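Thymidine kinase (Equid herpesvirus 4, PDB 1P73) catalyses the transfer of the gamma-phosphate of ATP to thymidine, probably supplying dTMP for viral DNA replication through the pyrimidine salvage pathway. Local coordinates at residues G19-G24 with V118-P123; L38-P43 with E322-T327. All coordinates share one frame; numbering follows the deposited sequence.

Contact 1: residues G19-G24 with V118-P123; sequences GKSTTG and VFDRHP. With 4TA (p1-(5'-adenosyl)p4-(5'-(2'-deoxy-thymidyl))tetraphosphate), chain N.
K20 reaches from the P-loop across D120 at about a right angle, and NZ forms a salt bridge with OD1, using the syn lone pair of that oxygen, at 2.6 Å. Bends at chi3 (-43°) and chi4 (99°) turn the end of the lysine to D120 and to the tetraphosphate of the bisubstrate ligand 4TA, where NZ bonds O2B at 3.3 Å; E42 is a further salt-bridge partner. The same lysine crosses R121, its CE lying 3.5 Å above one guanidinium face, toward the rim. At the edge of that guanidinium, in its plane, NH2 of R121 bonds O2D of 4TA over 3.1 Å in a nearly straight bond (N-H...O 167°). D13 and the carbonyl of G14 hold NH1, and E42 holds NE, so all three nitrogens of the guanidinium are held. S21 OG stands 2.7 Å from both OD2 of D120 and O2B of 4TA. The amides of K20, S21 and T22 also bond phosphate oxygens at the helix start, the Walker A pattern, while D120, R121 and H122 are the Asp-Arg-His sequence of herpesviral thymidine kinases. Farther along, G24 CA packs on V118 CG1 at 4.3 Å. The segments 20-24 and 118-120 run nearly antiparallel; strand 115-120 lies between strands 5-13 and 37-40, helix 294-302 borders T22 and T23, and helix 73-99 covers F119.

Contact 2: residues L38-P43 with E322-T327; sequences LYFPEP and ERAART. With 4TA (p1-(5'-adenosyl)p4-(5'-(2'-deoxy-thymidyl))tetraphosphate), chain N.
L38 and F40 pack against helix 315-332 from strand 37-40, which belongs to the parallel core of the P-loop kinase sheet; the helix lies on one face of that sheet. The strand and helix segments run at 44° to each other, 8.1 Å apart at their closest, with F40 and A325 the nearest residues by CA.

The aromatic part is the methyl of A325 over one face of the F40 ring, a CH-pi contact with CB 4.1 Å from the centroid and 24° off the normal. CG of F40 is anti to its carbonyl carbon (chi1 -64°), which carries the ring end toward the helix even though the residue leaves the strand to one side; CE2 then comes to 3.6 Å from A325 CA. The ring also meets A324, whose CB is 4.1 Å from CE2. F119 stacks with the F40 ring, and W271 of the second subunit packs on A324, placing this helix near the dimer interface.

The aliphatic part centres on L38, which crosses E322 at about a right angle. Its CD1 rests 3.9 Å from E322 CA, CD2 approaches the carboxylate, and CB lies beside the methyl of A325. Y39, between L38 and F40, points away from this helix and touches S21, R25 and A28 of helix 20-29 instead.

Polar contact belongs to surrounding residues and to the loop after the strand. E42, the predicted proton acceptor, lies in that loop and turns its carboxylate to the tetraphosphate of 4TA. Beside the apolar patch, N329 ND2 hydrogen-bonds the carbonyls of both Y39 and A325, and the same Y39 O lies 4.3 Å from A325 CB.

How the contacts relate
From the N terminus, the chain leaves strand 5-13, turns through the P-loop into helix 20-29 and opens contact 1 at 19-24. It then enters strand 37-40, where contact 2 opens at 38-43, before strand 115-120 closes contact 1 across 93 intervening residues. Contact 2 closes only at helix 315-332, across 278 residues, so the two loops cross rather than nest. Strands 37-40 and 115-120 are parallel neighbours, joined between the contacts by the backbone pairs V118 N to L38 O and D120 N to F40 O. Together the contacts tie helices 20-29 and 315-332 to neighbouring strands of one sheet, with 4TA on the contact 1 side and reached from contact 2 through E42.

Contact 1: residues G19-G24 with V118-P123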
loop_
_atom_site.group_PDB
_atom_site.type_symbol
_atom_site.label_atom_id
_atom_site.label_comp_id
_atom_site.label_asym_id
_atom_site.label_seq_id
_atom_site.Cartn_x
_atom_site.Cartn_y
_atom_site.Cartn_z
ATOM N N GLY B 19 21.738 12.997 -10.703
ATOM C CA GLY B 19 22.887 12.106 -10.756
ATOM C C GLY B 19 22.805 10.948 -9.773
ATOM O O GLY B 19 23.823 10.482 -9.245
ATOM N N LYS B 20 21.586 10.479 -9.533
ATOM C CA LYS B 20 21.330 9.408 -8.583
ATOM C C LYS B 20 21.923 8.102 -9.048
ATOM O O LYS B 20 22.820 7.557 -8.409
ATOM C CB LYS B 20 19.836 9.216 -8.431
ATOM C CG LYS B 20 19.332 9.248 -7.019
ATOM C CD LYS B 20 17.972 8.589 -6.948
ATOM C CE LYS B 20 17.080 9.015 -8.108
ATOM N NZ LYS B 20 17.089 7.975 -9.169
ATOM N N SER B 21 21.405 7.602 -10.164
ATOM C CA SER B 21 21.771 6.282 -10.667
ATOM C C SER B 21 23.263 6.123 -10.937
ATOM O O SER B 21 23.851 5.100 -10.591
ATOM C CB SER B 21 20.976 5.965 -11.917
ATOM O OG SER B 21 19.600 6.089 -11.633
ATOM N N THR B 22 23.862 7.132 -11.555
ATOM C CA THR B 22 25.288 7.126 -11.819
ATOM C C THR B 22 26.098 6.960 -10.529
ATOM O O THR B 22 27.030 6.179 -10.499
ATOM C CB THR B 22 25.706 8.415 -12.563
ATOM O OG1 THR B 22 24.927 8.543 -13.752
ATOM C CG2 THR B 22 27.109 8.283 -13.104
ATOM N N THR B 23 25.733 7.704 -9.485
ATOM C CA THR B 23 26.373 7.621 -8.171
ATOM C C THR B 23 26.186 6.232 -7.563
ATOM O O THR B 23 27.144 5.649 -7.049
ATOM C CB THR B 23 25.805 8.711 -7.238
ATOM O OG1 THR B 23 26.074 9.996 -7.808
ATOM C CG2 THR B 23 26.517 8.751 -5.899
ATOM N N GLY B 24 24.967 5.699 -7.637
ATOM C CA GLY B 24 24.688 4.355 -7.161
ATOM C C GLY B 24 25.507 3.290 -7.872
ATOM O O GLY B 24 26.042 2.393 -7.232
ATOM N N VAL B 118 22.503 -0.616 -1.736
ATOM C CA VAL B 118 22.157 0.707 -2.216
ATOM C C VAL B 118 20.935 0.567 -3.085
ATOM O O VAL B 118 20.942 -0.172 -4.052
ATOM C CB VAL B 118 23.313 1.360 -3.020
ATOM C CG1 VAL B 118 22.865 2.700 -3.629
ATOM C CG2 VAL B 118 24.565 1.548 -2.144
ATOM N N PHE B 119 19.861 1.249 -2.724
ATOM C CA PHE B 119 18.617 1.157 -3.494
ATOM C C PHE B 119 18.385 2.483 -4.184
ATOM O O PHE B 119 18.462 3.550 -3.549
ATOM C CB PHE B 119 17.414 0.882 -2.591
ATOM C CG PHE B 119 17.396 -0.483 -1.970
ATOM C CD1 PHE B 119 18.083 -0.733 -0.782
ATOM C CD2 PHE B 119 16.649 -1.510 -2.540
ATOM C CE1 PHE B 119 18.036 -2.008 -0.192
ATOM C CE2 PHE B 119 16.606 -2.776 -1.955
ATOM C CZ PHE B 119 17.291 -3.019 -0.780
ATOM N N ASP B 120 18.113 2.424 -5.479
ATOM C CA ASP B 120 17.674 3.604 -6.196
ATOM C C ASP B 120 16.209 3.887 -5.855
ATOM O O ASP B 120 15.298 3.246 -6.387
ATOM C CB ASP B 120 17.862 3.427 -7.695
ATOM C CG ASP B 120 17.779 4.733 -8.435
ATOM O OD1 ASP B 120 16.991 5.611 -8.016
ATOM O OD2 ASP B 120 18.470 4.987 -9.444
ATOM N N ARG B 121 16.005 4.833 -4.947
ATOM C CA ARG B 121 14.694 5.276 -4.495
ATOM C C ARG B 121 14.103 4.388 -3.424
ATOM O O ARG B 121 14.165 3.168 -3.517
ATOM C CB ARG B 121 13.695 5.442 -5.645
ATOM C CG ARG B 121 14.043 6.559 -6.616
ATOM C CD ARG B 121 12.866 7.060 -7.392
ATOM N NE ARG B 121 13.294 8.150 -8.255
ATOM C CZ ARG B 121 13.372 9.421 -7.885
ATOM N NH1 ARG B 121 13.028 9.804 -6.662
ATOM N NH2 ARG B 121 13.799 10.321 -8.760
ATOM N N HIS B 122 13.540 5.046 -2.408
ATOM C CA HIS B 122 12.728 4.445 -1.356
ATOM C C HIS B 122 11.248 4.574 -1.780
ATOM O O HIS B 122 10.895 5.517 -2.499
ATOM C CB HIS B 122 12.998 5.235 -0.077
ATOM C CG HIS B 122 12.284 4.722 1.128
ATOM N ND1 HIS B 122 10.987 5.077 1.428
ATOM C CD2 HIS B 122 12.688 3.890 2.119
ATOM C CE1 HIS B 122 10.619 4.481 2.551
ATOM N NE2 HIS B 122 11.634 3.757 2.991
ATOM N N PRO B 123 10.386 3.633 -1.380
ATOM C CA PRO B 123 8.934 3.757 -1.607
ATOM C C PRO B 123 8.306 5.122 -1.260
ATOM O O PRO B 123 7.198 5.400 -1.739
ATOM C CB PRO B 123 8.351 2.658 -0.709
ATOM C CG PRO B 123 9.381 1.601 -0.740
ATOM C CD PRO B 123 10.713 2.346 -0.740
HETATM C C5M 4TA N . 9.378 7.504 -8.796
HETATM C C5 4TA N . 8.588 8.288 -9.801
HETATM C C6 4TA N . 9.168 8.675 -11.005
HETATM N N1 4TA N . 8.452 9.385 -11.901
HETATM C C1B 4TA N . 9.051 9.784 -13.184
HETATM C C2B 4TA N . 9.961 11.003 -13.108
HETATM C C3B 4TA N . 10.969 10.777 -14.230
HETATM O O3B 4TA N . 10.687 11.574 -15.379
HETATM C C4B 4TA N . 10.858 9.300 -14.595
HETATM C C5B 4TA N . 12.177 8.559 -14.400
HETATM O "O5'" 4TA N . 12.763 8.880 -13.134
HETATM P PD 4TA N . 14.340 8.624 -12.876
HETATM O O2D 4TA N . 14.688 8.991 -11.440
HETATM O O1D 4TA N . 14.616 7.243 -13.424
HETATM O OCD 4TA N . 15.035 9.680 -13.890
HETATM P PC 4TA N . 16.633 9.825 -14.096
HETATM O O1C 4TA N . 17.223 8.458 -14.382
HETATM O O2C 4TA N . 16.798 10.922 -15.125
HETATM O OBC 4TA N . 17.172 10.375 -12.657
HETATM P PB 4TA N . 18.619 10.091 -11.994
HETATM O O2B 4TA N . 18.796 8.610 -11.881
HETATM O O1B 4TA N . 18.817 11.011 -10.816
HETATM O OAB 4TA N . 19.653 10.646 -13.061
HETATM P PA 4TA N . 20.940 9.857 -13.628
HETATM O O1A 4TA N . 21.692 9.087 -12.566
HETATM O O2A 4TA N . 20.508 9.170 -14.915
HETATM O OA 4TA N . 21.802 11.174 -13.990
HETATM C "C5'" 4TA N . 21.147 12.305 -14.589
HETATM C "C4'" 4TA N . 21.821 12.764 -15.887
HETATM O "O1'" 4TA N . 22.980 13.557 -15.594
HETATM C "C1'" 4TA N . 24.187 12.842 -15.878
HETATM C "C2'" 4TA N . 23.776 11.474 -16.428
HETATM O "O2'" 4TA N . 24.572 11.065 -17.532
HETATM C "C3'" 4TA N . 22.294 11.614 -16.763
HETATM O "O3'" 4TA N . 22.081 11.981 -18.120
HETATM N N9A 4TA N . 24.949 12.673 -14.613
HETATM C C8A 4TA N . 24.822 11.842 -13.543
HETATM N N7A 4TA N . 25.801 12.092 -12.603
HETATM C C5A 4TA N . 26.531 13.129 -13.167
HETATM C C4A 4TA N . 25.996 13.456 -14.365
HETATM N N3A 4TA N . 26.514 14.446 -15.146
HETATM C C2A 4TA N . 27.597 15.123 -14.712
HETATM N N1A 4TA N . 28.157 14.821 -13.518
HETATM C C6A 4TA N . 27.644 13.830 -12.729
HETATM N N6A 4TA N . 28.192 13.515 -11.527
HETATM O "O4'" 4TA N . 9.833 8.735 -13.766
HETATM C C2 4TA N . 7.089 9.731 -11.634
HETATM O O2 4TA N . 6.418 10.387 -12.477
HETATM N N3 4TA N . 6.486 9.369 -10.465
HETATM C C4 4TA N . 7.172 8.664 -9.537
HETATM O O4 4TA N . 6.610 8.334 -8.476
#

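Contact 2: residues L38-P43 with E322-T327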
loop_
_atom_site.group_PDB
_atom_site.type_symbol
_atom_site.label_atom_id
_atom_site.label_comp_id
_atom_site.label_asym_id
_atom_site.label_seq_id
_atom_site.Cartn_x
_atom_site.Cartn_y
_atom_site.Cartn_z
ATOM N N LEU B 38 25.788 -3.820 -3.062
ATOM C CA LEU B 38 24.813 -4.323 -4.004
ATOM C C LEU B 38 23.863 -3.207 -4.435
ATOM O O LEU B 38 23.288 -2.506 -3.600
ATOM C CB LEU B 38 24.043 -5.470 -3.378
ATOM C CG LEU B 38 24.895 -6.685 -3.009
ATOM C CD1 LEU B 38 24.128 -7.610 -2.086
ATOM C CD2 LEU B 38 25.400 -7.442 -4.250
ATOM N N TYR B 39 23.693 -3.057 -5.741
ATOM C CA TYR B 39 22.852 -2.008 -6.285
ATOM C C TYR B 39 21.523 -2.525 -6.806
ATOM O O TYR B 39 21.464 -3.488 -7.580
ATOM C CB TYR B 39 23.590 -1.288 -7.401
ATOM C CG TYR B 39 22.836 -0.141 -8.009
ATOM C CD1 TYR B 39 22.563 1.004 -7.267
ATOM C CD2 TYR B 39 22.405 -0.187 -9.346
ATOM C CE1 TYR B 39 21.877 2.073 -7.826
ATOM C CE2 TYR B 39 21.713 0.890 -9.920
ATOM C CZ TYR B 39 21.453 2.015 -9.144
ATOM O OH TYR B 39 20.758 3.092 -9.664
ATOM N N PHE B 40 20.450 -1.872 -6.383
ATOM C CA PHE B 40 19.128 -2.192 -6.898
ATOM C C PHE B 40 18.659 -0.996 -7.711
ATOM O O PHE B 40 18.368 0.048 -7.151
ATOM C CB PHE B 40 18.129 -2.489 -5.771
ATOM C CG PHE B 40 18.462 -3.709 -4.931
ATOM C CD1 PHE B 40 19.391 -3.631 -3.896
ATOM C CD2 PHE B 40 17.796 -4.912 -5.139
ATOM C CE1 PHE B 40 19.677 -4.735 -3.102
ATOM C CE2 PHE B 40 18.070 -6.034 -4.342
ATOM C CZ PHE B 40 19.015 -5.941 -3.320
ATOM N N PRO B 41 18.628 -1.130 -9.032
ATOM C CA PRO B 41 18.255 -0.014 -9.909
ATOM C C PRO B 41 16.767 0.264 -9.924
ATOM O O PRO B 41 15.996 -0.482 -9.332
ATOM C CB PRO B 41 18.705 -0.495 -11.289
ATOM C CG PRO B 41 18.628 -1.975 -11.205
ATOM C CD PRO B 41 18.978 -2.341 -9.795
ATOM N N GLU B 42 16.392 1.344 -10.604
ATOM C CA GLU B 42 14.997 1.673 -10.853
ATOM C C GLU B 42 14.304 0.570 -11.645
ATOM O O GLU B 42 14.851 0.066 -12.630
ATOM C CB GLU B 42 14.878 3.009 -11.581
ATOM C CG GLU B 42 14.272 4.093 -10.683
ATOM C CD GLU B 42 14.897 5.466 -10.888
ATOM O OE1 GLU B 42 15.489 5.700 -11.966
ATOM O OE2 GLU B 42 14.798 6.312 -9.968
ATOM N N PRO B 43 13.103 0.194 -11.201
ATOM C CA PRO B 43 12.367 -0.928 -11.803
ATOM C C PRO B 43 11.797 -0.561 -13.181
ATOM O O PRO B 43 10.578 -0.521 -13.366
ATOM C CB PRO B 43 11.254 -1.189 -10.790
ATOM C CG PRO B 43 11.057 0.122 -10.101
ATOM C CD PRO B 43 12.357 0.829 -10.097
ATOM N N GLU B 322 21.959 -10.987 -2.195
ATOM C CA GLU B 322 22.775 -10.973 -3.392
ATOM C C GLU B 322 22.054 -11.590 -4.592
ATOM O O GLU B 322 22.068 -11.010 -5.678
ATOM C CB GLU B 322 24.129 -11.635 -3.173
ATOM C CG GLU B 322 24.783 -12.011 -4.492
ATOM C CD GLU B 322 26.293 -11.990 -4.450
ATOM O OE1 GLU B 322 26.861 -13.015 -3.992
ATOM O OE2 GLU B 322 26.900 -10.966 -4.888
ATOM N N ARG B 323 21.418 -12.746 -4.421
ATOM C CA ARG B 323 20.639 -13.304 -5.533
ATOM C C ARG B 323 19.507 -12.352 -5.910
ATOM O O ARG B 323 19.182 -12.217 -7.084
ATOM C CB ARG B 323 20.064 -14.691 -5.227
ATOM C CG ARG B 323 21.084 -15.760 -4.909
ATOM C CD ARG B 323 20.491 -17.168 -4.844
ATOM N NE ARG B 323 19.540 -17.350 -3.741
ATOM C CZ ARG B 323 19.890 -17.664 -2.493
ATOM N NH1 ARG B 323 21.165 -17.820 -2.161
ATOM N NH2 ARG B 323 18.958 -17.813 -1.571
ATOM N N ALA B 324 18.916 -11.694 -4.914
ATOM C CA ALA B 324 17.866 -10.711 -5.165
ATOM C C ALA B 324 18.350 -9.651 -6.137
ATOM O O ALA B 324 17.677 -9.351 -7.128
ATOM C CB ALA B 324 17.383 -10.066 -3.859
ATOM N N ALA B 325 19.530 -9.103 -5.851
ATOM C CA ALA B 325 20.074 -8.021 -6.645
ATOM C C ALA B 325 20.356 -8.487 -8.078
ATOM O O ALA B 325 20.030 -7.771 -9.033
ATOM C CB ALA B 325 21.319 -7.444 -5.986
ATOM N N ARG B 326 20.929 -9.685 -8.222
ATOM C CA ARG B 326 21.201 -10.260 -9.536
ATOM C C ARG B 326 19.889 -10.447 -10.286
ATOM O O ARG B 326 19.760 -10.007 -11.430
ATOM C CB ARG B 326 21.966 -11.586 -9.422
ATOM N N THR B 327 18.915 -11.080 -9.626
ATOM C CA THR B 327 17.577 -11.249 -10.182
ATOM C C THR B 327 16.995 -9.895 -10.595
ATOM O O THR B 327 16.520 -9.754 -11.716
ATOM C CB THR B 327 16.659 -11.966 -9.195
HETATM C C5M 4TA N . 9.378 7.504 -8.796
HETATM C C5 4TA N . 8.588 8.288 -9.801
HETATM C C6 4TA N . 9.168 8.675 -11.005
HETATM N N1 4TA N . 8.452 9.385 -11.901
HETATM C C1B 4TA N . 9.051 9.784 -13.184
HETATM C C2B 4TA N . 9.961 11.003 -13.108
HETATM C C3B 4TA N . 10.969 10.777 -14.230
HETATM O O3B 4TA N . 10.687 11.574 -15.379
HETATM C C4B 4TA N . 10.858 9.300 -14.595
HETATM C C5B 4TA N . 12.177 8.559 -14.400
HETATM O "O5'" 4TA N . 12.763 8.880 -13.134
HETATM P PD 4TA N . 14.340 8.624 -12.876
HETATM O O2D 4TA N . 14.688 8.991 -11.440
HETATM O O1D 4TA N . 14.616 7.243 -13.424
HETATM O OCD 4TA N . 15.035 9.680 -13.890
HETATM P PC 4TA N . 16.633 9.825 -14.096
HETATM O O1C 4TA N . 17.223 8.458 -14.382
HETATM O O2C 4TA N . 16.798 10.922 -15.125
HETATM O OBC 4TA N . 17.172 10.375 -12.657
HETATM P PB 4TA N . 18.619 10.091 -11.994
HETATM O O2B 4TA N . 18.796 8.610 -11.881
HETATM O O1B 4TA N . 18.817 11.011 -10.816
HETATM O OAB 4TA N . 19.653 10.646 -13.061
HETATM P PA 4TA N . 20.940 9.857 -13.628
HETATM O O1A 4TA N . 21.692 9.087 -12.566
HETATM O O2A 4TA N . 20.508 9.170 -14.915
HETATM O OA 4TA N . 21.802 11.174 -13.990
HETATM C "C5'" 4TA N . 21.147 12.305 -14.589
HETATM C "C4'" 4TA N . 21.821 12.764 -15.887
HETATM O "O1'" 4TA N . 22.980 13.557 -15.594
HETATM C "C1'" 4TA N . 24.187 12.842 -15.878
HETATM C "C2'" 4TA N . 23.776 11.474 -16.428
HETATM O "O2'" 4TA N . 24.572 11.065 -17.532
HETATM C "C3'" 4TA N . 22.294 11.614 -16.763
HETATM O "O3'" 4TA N . 22.081 11.981 -18.120
HETATM N N9A 4TA N . 24.949 12.673 -14.613
HETATM C C8A 4TA N . 24.822 11.842 -13.543
HETATM N N7A 4TA N . 25.801 12.092 -12.603
HETATM C C5A 4TA N . 26.531 13.129 -13.167
HETATM C C4A 4TA N . 25.996 13.456 -14.365
HETATM N N3A 4TA N . 26.514 14.446 -15.146
HETATM C C2A 4TA N . 27.597 15.123 -14.712
HETATM N N1A 4TA N . 28.157 14.821 -13.518
HETATM C C6A 4TA N . 27.644 13.830 -12.729
HETATM N N6A 4TA N . 28.192 13.515 -11.527
HETATM O "O4'" 4TA N . 9.833 8.735 -13.766
HETATM C C2 4TA N . 7.089 9.731 -11.634
HETATM O O2 4TA N . 6.418 10.387 -12.477
HETATM N N3 4TA N . 6.486 9.369 -10.465
HETATM C C4 4TA N . 7.172 8.664 -9.537
HETATM O O4 4TA N . 6.610 8.334 -8.476
#